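Local coordinates for putative uncharacterized protein PH0734 (Pyrococcus horikoshii, PDB 3D79) that is of unknown function but carries a PUA domain, a fold generally associated with RNA binding, so it probably binds RNA, at residues F75-I79 against I166-R170; W93-V99 against D129-E135. All blocks are in the same frame, centred on the assembly; numbering follows the deposited sequence.

Contact 2 is a backbone-built contact inside the PUA domain: two parallel neighbouring strands, 96-99 and 130-135, joined by hydrogen bonds, with valines on both faces of the pair and an arginine and an aspartate at the partly exposed end. Contact 1 is smaller, buried, and held mainly by side-chain packing, with no hydrogen bond across it; it joins the end of the Pre-PUA-like region, where strand 73-76 gives way to helix 78-84, to the last short strand of the PUA domain. Their centres lie about 12 Å apart, and both reach the same mixed sheet. They also touch directly: Phe75 CD1 lies 3.3 Å from Phe130 CB, and Ile166 CD1 lies 3.7 Å from Phe130 CE1.

Contact 1 (F75-I79 against I166-R170); sequences FPLVI and IHHAR
This interdomain contact sets the first turn of helix 78-84 against a classic beta bulge, in which Ile166 and His167 both face Ile144 of strand 141-147. Residues 75-76 are extended, Leu77 (phi/psi -69/159) is the N-cap residue, and Val78 is helical; the chain corners at Ile166 and runs extended through 167-168. No hydrogen bond crosses, and the closest CA pair is Val78-Ala169, at 6.3 Å. His167, chi1 t (165°) and chi2 -138°, lays its ring under Val78, chi1 t, with His167 CE1 3.2 Å from Val78 N and 3.5 Å from Val78 CG2. A flat histidine suits the place because its face receives this methyl, a CH-pi contact 3.7 Å from the centroid, 25° off the normal. Compact Val78 also sets CG1 4.0 Å from Ala169 CB. Leu77 (m,t) brings CD2 4.0 Å from His167 CE1. Trp174 of helix 172-177 packs on Val78. His168, chi1 p, points away, and its ND1 donates to Ala169 O at 2.7 Å.

Contact 2 (W93-V99 against D129-E135); sequences WPRRVVV and DFVFVVE
Valines form the apolar centre of this parallel strand pair, part of the mixed sheet of the PUA domain. Val97 (chi1 t), Val99 (m) and Val133 (t) share one face: Val99 CG1 lies 3.8 Å from Val133 CG1, and Val97 CG2 reaches Val131 CB at 3.9 Å. On the other, Val98 CG2 and Val134 CG2 meet at 3.9 Å. Beta-branched valine suits extended backbone. Also on this face, Phe132 (chi1 p, chi2 92°) turns its ring under Arg96, whose CA sits 3.9 Å from the centroid, 19° off the normal, in a CH-pi contact; Trp93 CB meets Phe132 CZ at 3.7 Å.

The axes approach to 4.6 Å and cross at -30°, pairing Arg96 with Phe132 through Val99 with Glu135. Hydrogen bonds run Phe132 N to Arg95 O (3.0 Å), Val97 N to Phe132 O, Val134 N to Val97 O and Val99 N to Val134 O (2.8 Å each).

A type II turn, Trp93 to Arg96, leads in, with Arg95 at phi/psi 66/16. Arg96 NH1 donates a hydrogen bond to Trp93 O at 2.8 Å, while NE forms a salt bridge with Asp120. At the polar edge long Arg95 (m,m,t, chi4 88°) hydrogen-bonds through NH1 to Phe130 O at 2.9 Å; a water accepts from Arg95 NH1 (2.9 Å) and Phe130 N (3.0 Å). Asp129 OD2, hydrogen-bonded to Lys126 N, makes a long salt bridge, 3.7 Å from Arg95 NE: it lies well out of the guanidinium plane, so no N-H points at it.

Strand 118-121 flanks 96-99, strand 141-147 flanks 130-135, and helix 34-40 packs on Trp93.

Contact 1 (F75-I79 against I166-R170)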
loop_
_atom_site.group_PDB
_atom_site.type_symbol
_atom_site.label_atom_id
_atom_site.label_comp_id
_atom_site.label_asym_id
_atom_site.label_seq_id
_atom_site.Cartn_x
_atom_site.Cartn_y
_atom_site.Cartn_z
ATOM N N PHE A 75 1.500 6.244 -1.321
ATOM C CA PHE A 75 1.438 4.793 -1.473
ATOM C C PHE A 75 0.028 4.410 -1.906
ATOM O O PHE A 75 -0.928 5.084 -1.536
ATOM C CB PHE A 75 1.799 4.076 -0.168
ATOM C CG PHE A 75 2.225 2.646 -0.366
ATOM C CD1 PHE A 75 3.452 2.350 -0.957
ATOM C CD2 PHE A 75 1.402 1.594 0.035
ATOM C CE1 PHE A 75 3.854 1.035 -1.155
ATOM C CE2 PHE A 75 1.796 0.275 -0.155
ATOM C CZ PHE A 75 3.025 -0.008 -0.751
ATOM N N PRO A 76 -0.114 3.343 -2.718
ATOM C CA PRO A 76 -1.474 2.934 -3.082
ATOM C C PRO A 76 -2.403 2.665 -1.896
ATOM O O PRO A 76 -1.984 2.088 -0.889
ATOM C CB PRO A 76 -1.248 1.632 -3.867
ATOM C CG PRO A 76 0.113 1.781 -4.432
ATOM C CD PRO A 76 0.905 2.503 -3.380
ATOM N N LEU A 77 -3.657 3.081 -2.033
ATOM C CA LEU A 77 -4.704 2.753 -1.066
ATOM C C LEU A 77 -5.036 1.267 -1.107
ATOM O O LEU A 77 -4.766 0.587 -2.104
ATOM C CB LEU A 77 -5.977 3.546 -1.364
ATOM C CG LEU A 77 -5.909 5.066 -1.201
ATOM C CD1 LEU A 77 -7.122 5.704 -1.834
ATOM C CD2 LEU A 77 -5.790 5.465 0.273
ATOM N N VAL A 78 -5.636 0.765 -0.029
ATOM C CA VAL A 78 -6.085 -0.631 0.002
ATOM C C VAL A 78 -7.106 -0.901 -1.113
ATOM O O VAL A 78 -7.030 -1.946 -1.771
ATOM C CB VAL A 78 -6.603 -1.067 1.405
ATOM C CG1 VAL A 78 -7.080 -2.519 1.384
ATOM C CG2 VAL A 78 -5.487 -0.924 2.436
ATOM N N ILE A 79 -8.030 0.033 -1.341
ATOM C CA ILE A 79 -9.015 -0.117 -2.428
ATOM C C ILE A 79 -8.343 -0.229 -3.806
ATOM O O ILE A 79 -8.731 -1.080 -4.625
ATOM C CB ILE A 79 -10.135 0.976 -2.406
ATOM C CG1 ILE A 79 -11.259 0.628 -3.398
ATOM C CG2 ILE A 79 -9.579 2.362 -2.688
ATOM C CD1 ILE A 79 -11.914 -0.726 -3.143
ATOM N N ILE A 166 -0.676 1.517 8.713
ATOM C CA ILE A 166 -1.148 2.907 8.698
ATOM C C ILE A 166 -2.545 3.056 8.086
ATOM O O ILE A 166 -3.181 4.104 8.212
ATOM C CB ILE A 166 -0.135 3.864 7.992
ATOM C CG1 ILE A 166 -0.044 3.568 6.486
ATOM C CG2 ILE A 166 1.237 3.798 8.674
ATOM C CD1 ILE A 166 0.832 4.564 5.707
ATOM N N HIS A 167 -3.010 2.001 7.419
ATOM C CA HIS A 167 -4.310 1.992 6.768
ATOM C C HIS A 167 -4.656 0.539 6.472
ATOM O O HIS A 167 -3.828 -0.204 5.945
ATOM C CB HIS A 167 -4.286 2.867 5.495
ATOM C CG HIS A 167 -5.447 2.647 4.571
ATOM N ND1 HIS A 167 -5.301 2.582 3.200
ATOM C CD2 HIS A 167 -6.768 2.480 4.815
ATOM C CE1 HIS A 167 -6.483 2.375 2.644
ATOM N NE2 HIS A 167 -7.388 2.304 3.601
ATOM N N HIS A 168 -5.863 0.128 6.842
ATOM C CA HIS A 168 -6.307 -1.239 6.586
ATOM C C HIS A 168 -7.734 -1.277 6.066
ATOM O O HIS A 168 -8.505 -0.336 6.275
ATOM C CB HIS A 168 -6.149 -2.120 7.835
ATOM C CG HIS A 168 -7.009 -1.706 8.993
ATOM N ND1 HIS A 168 -8.310 -2.139 9.150
ATOM C CD2 HIS A 168 -6.741 -0.924 10.066
ATOM C CE1 HIS A 168 -8.810 -1.628 10.263
ATOM N NE2 HIS A 168 -7.882 -0.881 10.832
ATOM N N ALA A 169 -8.077 -2.363 5.371
ATOM C CA ALA A 169 -9.448 -2.568 4.921
ATOM C C ALA A 169 -10.365 -2.545 6.148
ATOM O O ALA A 169 -9.988 -3.036 7.218
ATOM C CB ALA A 169 -9.578 -3.887 4.162
ATOM N N ARG A 170 -11.549 -1.955 5.986
ATOM C CA ARG A 170 -12.528 -1.761 7.077
ATOM C C ARG A 170 -12.292 -0.530 7.966
ATOM O O ARG A 170 -13.118 -0.245 8.837
ATOM C CB ARG A 170 -12.668 -3.006 7.966
ATOM C CG ARG A 170 -13.073 -4.281 7.251
ATOM C CD ARG A 170 -13.307 -5.367 8.278
ATOM N NE ARG A 170 -13.511 -6.677 7.673
ATOM C CZ ARG A 170 -13.648 -7.805 8.364
ATOM N NH1 ARG A 170 -13.602 -7.789 9.692
ATOM N NH2 ARG A 170 -13.828 -8.954 7.726
#

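Contact 2 (W93-V99 against D129-E135)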
loop_
_atom_site.group_PDB
_atom_site.type_symbol
_atom_site.label_atom_id
_atom_site.label_comp_id
_atom_site.label_asym_id
_atom_site.label_seq_id
_atom_site.Cartn_x
_atom_site.Cartn_y
_atom_site.Cartn_z
ATOM N N TRP A 93 4.156 -9.508 -6.067
ATOM C CA TRP A 93 4.493 -8.100 -6.324
ATOM C C TRP A 93 5.623 -7.553 -5.453
ATOM O O TRP A 93 5.883 -8.075 -4.359
ATOM C CB TRP A 93 3.251 -7.226 -6.131
ATOM C CG TRP A 93 2.498 -6.914 -7.392
ATOM C CD1 TRP A 93 2.366 -7.710 -8.499
ATOM C CD2 TRP A 93 1.733 -5.734 -7.653
ATOM N NE1 TRP A 93 1.583 -7.084 -9.441
ATOM C CE2 TRP A 93 1.176 -5.873 -8.945
ATOM C CE3 TRP A 93 1.461 -4.568 -6.917
ATOM C CZ2 TRP A 93 0.370 -4.886 -9.525
ATOM C CZ3 TRP A 93 0.657 -3.586 -7.497
ATOM C CH2 TRP A 93 0.122 -3.755 -8.788
ATOM N N PRO A 94 6.290 -6.481 -5.925
ATOM C CA PRO A 94 7.241 -5.785 -5.071
ATOM C C PRO A 94 6.520 -5.159 -3.883
ATOM O O PRO A 94 5.327 -4.829 -3.981
ATOM C CB PRO A 94 7.807 -4.673 -5.968
ATOM C CG PRO A 94 7.381 -4.989 -7.346
ATOM C CD PRO A 94 6.174 -5.857 -7.259
ATOM N N ARG A 95 7.250 -5.022 -2.780
ATOM C CA ARG A 95 6.768 -4.420 -1.527
ATOM C C ARG A 95 5.662 -5.214 -0.828
ATOM O O ARG A 95 4.984 -4.692 0.053
ATOM C CB ARG A 95 6.331 -2.960 -1.725
ATOM C CG ARG A 95 7.424 -2.030 -2.236
ATOM C CD ARG A 95 8.623 -1.989 -1.288
ATOM N NE ARG A 95 9.655 -1.044 -1.720
ATOM C CZ ARG A 95 9.694 0.247 -1.395
ATOM N NH1 ARG A 95 8.746 0.791 -0.635
ATOM N NH2 ARG A 95 10.687 1.001 -1.849
ATOM N N ARG A 96 5.500 -6.478 -1.215
ATOM C CA ARG A 96 4.500 -7.352 -0.611
ATOM C C ARG A 96 4.948 -7.922 0.728
ATOM O O ARG A 96 6.127 -8.226 0.948
ATOM C CB ARG A 96 4.153 -8.519 -1.550
ATOM C CG ARG A 96 5.178 -9.642 -1.514
ATOM C CD ARG A 96 4.874 -10.735 -2.528
ATOM N NE ARG A 96 5.951 -11.725 -2.579
ATOM C CZ ARG A 96 7.081 -11.580 -3.268
ATOM N NH1 ARG A 96 7.308 -10.478 -3.979
ATOM N NH2 ARG A 96 8.001 -12.538 -3.239
ATOM N N VAL A 97 3.970 -8.060 1.612
ATOM C CA VAL A 97 4.095 -8.848 2.832
ATOM C C VAL A 97 2.910 -9.800 2.818
ATOM O O VAL A 97 1.757 -9.367 2.872
ATOM C CB VAL A 97 4.069 -7.950 4.087
ATOM C CG1 VAL A 97 4.129 -8.805 5.344
ATOM C CG2 VAL A 97 5.229 -6.955 4.042
ATOM N N VAL A 98 3.190 -11.097 2.698
ATOM C CA VAL A 98 2.127 -12.098 2.573
ATOM C C VAL A 98 1.913 -12.798 3.909
ATOM O O VAL A 98 2.870 -13.308 4.493
ATOM C CB VAL A 98 2.456 -13.146 1.484
ATOM C CG1 VAL A 98 1.226 -13.983 1.185
ATOM C CG2 VAL A 98 2.941 -12.443 0.214
ATOM N N VAL A 99 0.664 -12.814 4.371
ATOM C CA VAL A 99 0.312 -13.409 5.670
ATOM C C VAL A 99 -0.595 -14.636 5.551
ATOM O O VAL A 99 -1.321 -14.801 4.557
ATOM C CB VAL A 99 -0.336 -12.374 6.650
ATOM C CG1 VAL A 99 0.616 -11.219 6.929
ATOM C CG2 VAL A 99 -1.678 -11.874 6.141
ATOM N N ASP A 129 10.602 1.135 4.582
ATOM C CA ASP A 129 9.874 1.094 3.303
ATOM C C ASP A 129 8.376 0.983 3.521
ATOM O O ASP A 129 7.926 0.276 4.431
ATOM C CB ASP A 129 10.323 -0.107 2.455
ATOM C CG ASP A 129 11.658 0.109 1.745
ATOM O OD1 ASP A 129 12.246 1.211 1.833
ATOM O OD2 ASP A 129 12.115 -0.842 1.075
ATOM N N PHE A 130 7.603 1.666 2.675
ATOM C CA PHE A 130 6.168 1.431 2.572
ATOM C C PHE A 130 5.963 0.033 2.008
ATOM O O PHE A 130 6.643 -0.365 1.060
ATOM C CB PHE A 130 5.525 2.406 1.588
ATOM C CG PHE A 130 5.129 3.724 2.177
ATOM C CD1 PHE A 130 4.456 3.799 3.394
ATOM C CD2 PHE A 130 5.394 4.898 1.483
ATOM C CE1 PHE A 130 4.075 5.031 3.924
ATOM C CE2 PHE A 130 5.019 6.131 1.999
ATOM C CZ PHE A 130 4.354 6.198 3.223
ATOM N N VAL A 131 5.023 -0.706 2.587
ATOM C CA VAL A 131 4.709 -2.058 2.117
ATOM C C VAL A 131 3.196 -2.248 2.078
ATOM O O VAL A 131 2.456 -1.492 2.704
ATOM C CB VAL A 131 5.345 -3.157 3.019
ATOM C CG1 VAL A 131 6.883 -3.117 2.936
ATOM C CG2 VAL A 131 4.854 -3.053 4.468
ATOM N N PHE A 132 2.728 -3.248 1.333
ATOM C CA PHE A 132 1.343 -3.672 1.477
ATOM C C PHE A 132 1.285 -5.094 2.009
ATOM O O PHE A 132 2.241 -5.862 1.866
ATOM C CB PHE A 132 0.538 -3.540 0.171
ATOM C CG PHE A 132 0.961 -4.494 -0.903
ATOM C CD1 PHE A 132 0.351 -5.737 -1.025
ATOM C CD2 PHE A 132 1.974 -4.151 -1.795
ATOM C CE1 PHE A 132 0.753 -6.632 -2.012
ATOM C CE2 PHE A 132 2.371 -5.036 -2.791
ATOM C CZ PHE A 132 1.759 -6.278 -2.894
ATOM N N VAL A 133 0.152 -5.424 2.619
ATOM C CA VAL A 133 -0.057 -6.709 3.267
ATOM C C VAL A 133 -1.158 -7.438 2.513
ATOM O O VAL A 133 -2.229 -6.881 2.299
ATOM C CB VAL A 133 -0.472 -6.527 4.745
ATOM C CG1 VAL A 133 -0.587 -7.883 5.444
ATOM C CG2 VAL A 133 0.525 -5.621 5.479
ATOM N N VAL A 134 -0.883 -8.677 2.106
ATOM C CA VAL A 134 -1.878 -9.494 1.399
ATOM C C VAL A 134 -1.974 -10.870 2.032
ATOM O O VAL A 134 -0.978 -11.383 2.539
ATOM C CB VAL A 134 -1.548 -9.659 -0.111
ATOM C CG1 VAL A 134 -1.914 -8.394 -0.871
ATOM C CG2 VAL A 134 -0.082 -10.040 -0.317
ATOM N N GLU A 135 -3.161 -11.467 1.985
ATOM C CA GLU A 135 -3.345 -12.826 2.497
ATOM C C GLU A 135 -3.079 -13.850 1.397
ATOM O O GLU A 135 -3.341 -13.589 0.224
ATOM C CB GLU A 135 -4.723 -13.018 3.149
ATOM C CG GLU A 135 -5.933 -12.558 2.338
ATOM C CD GLU A 135 -6.356 -13.546 1.254
ATOM O OE1 GLU A 135 -6.844 -13.091 0.201
ATOM O OE2 GLU A 135 -6.192 -14.772 1.448
HETATM O O HOH W 1 8.945 3.403 0.687
#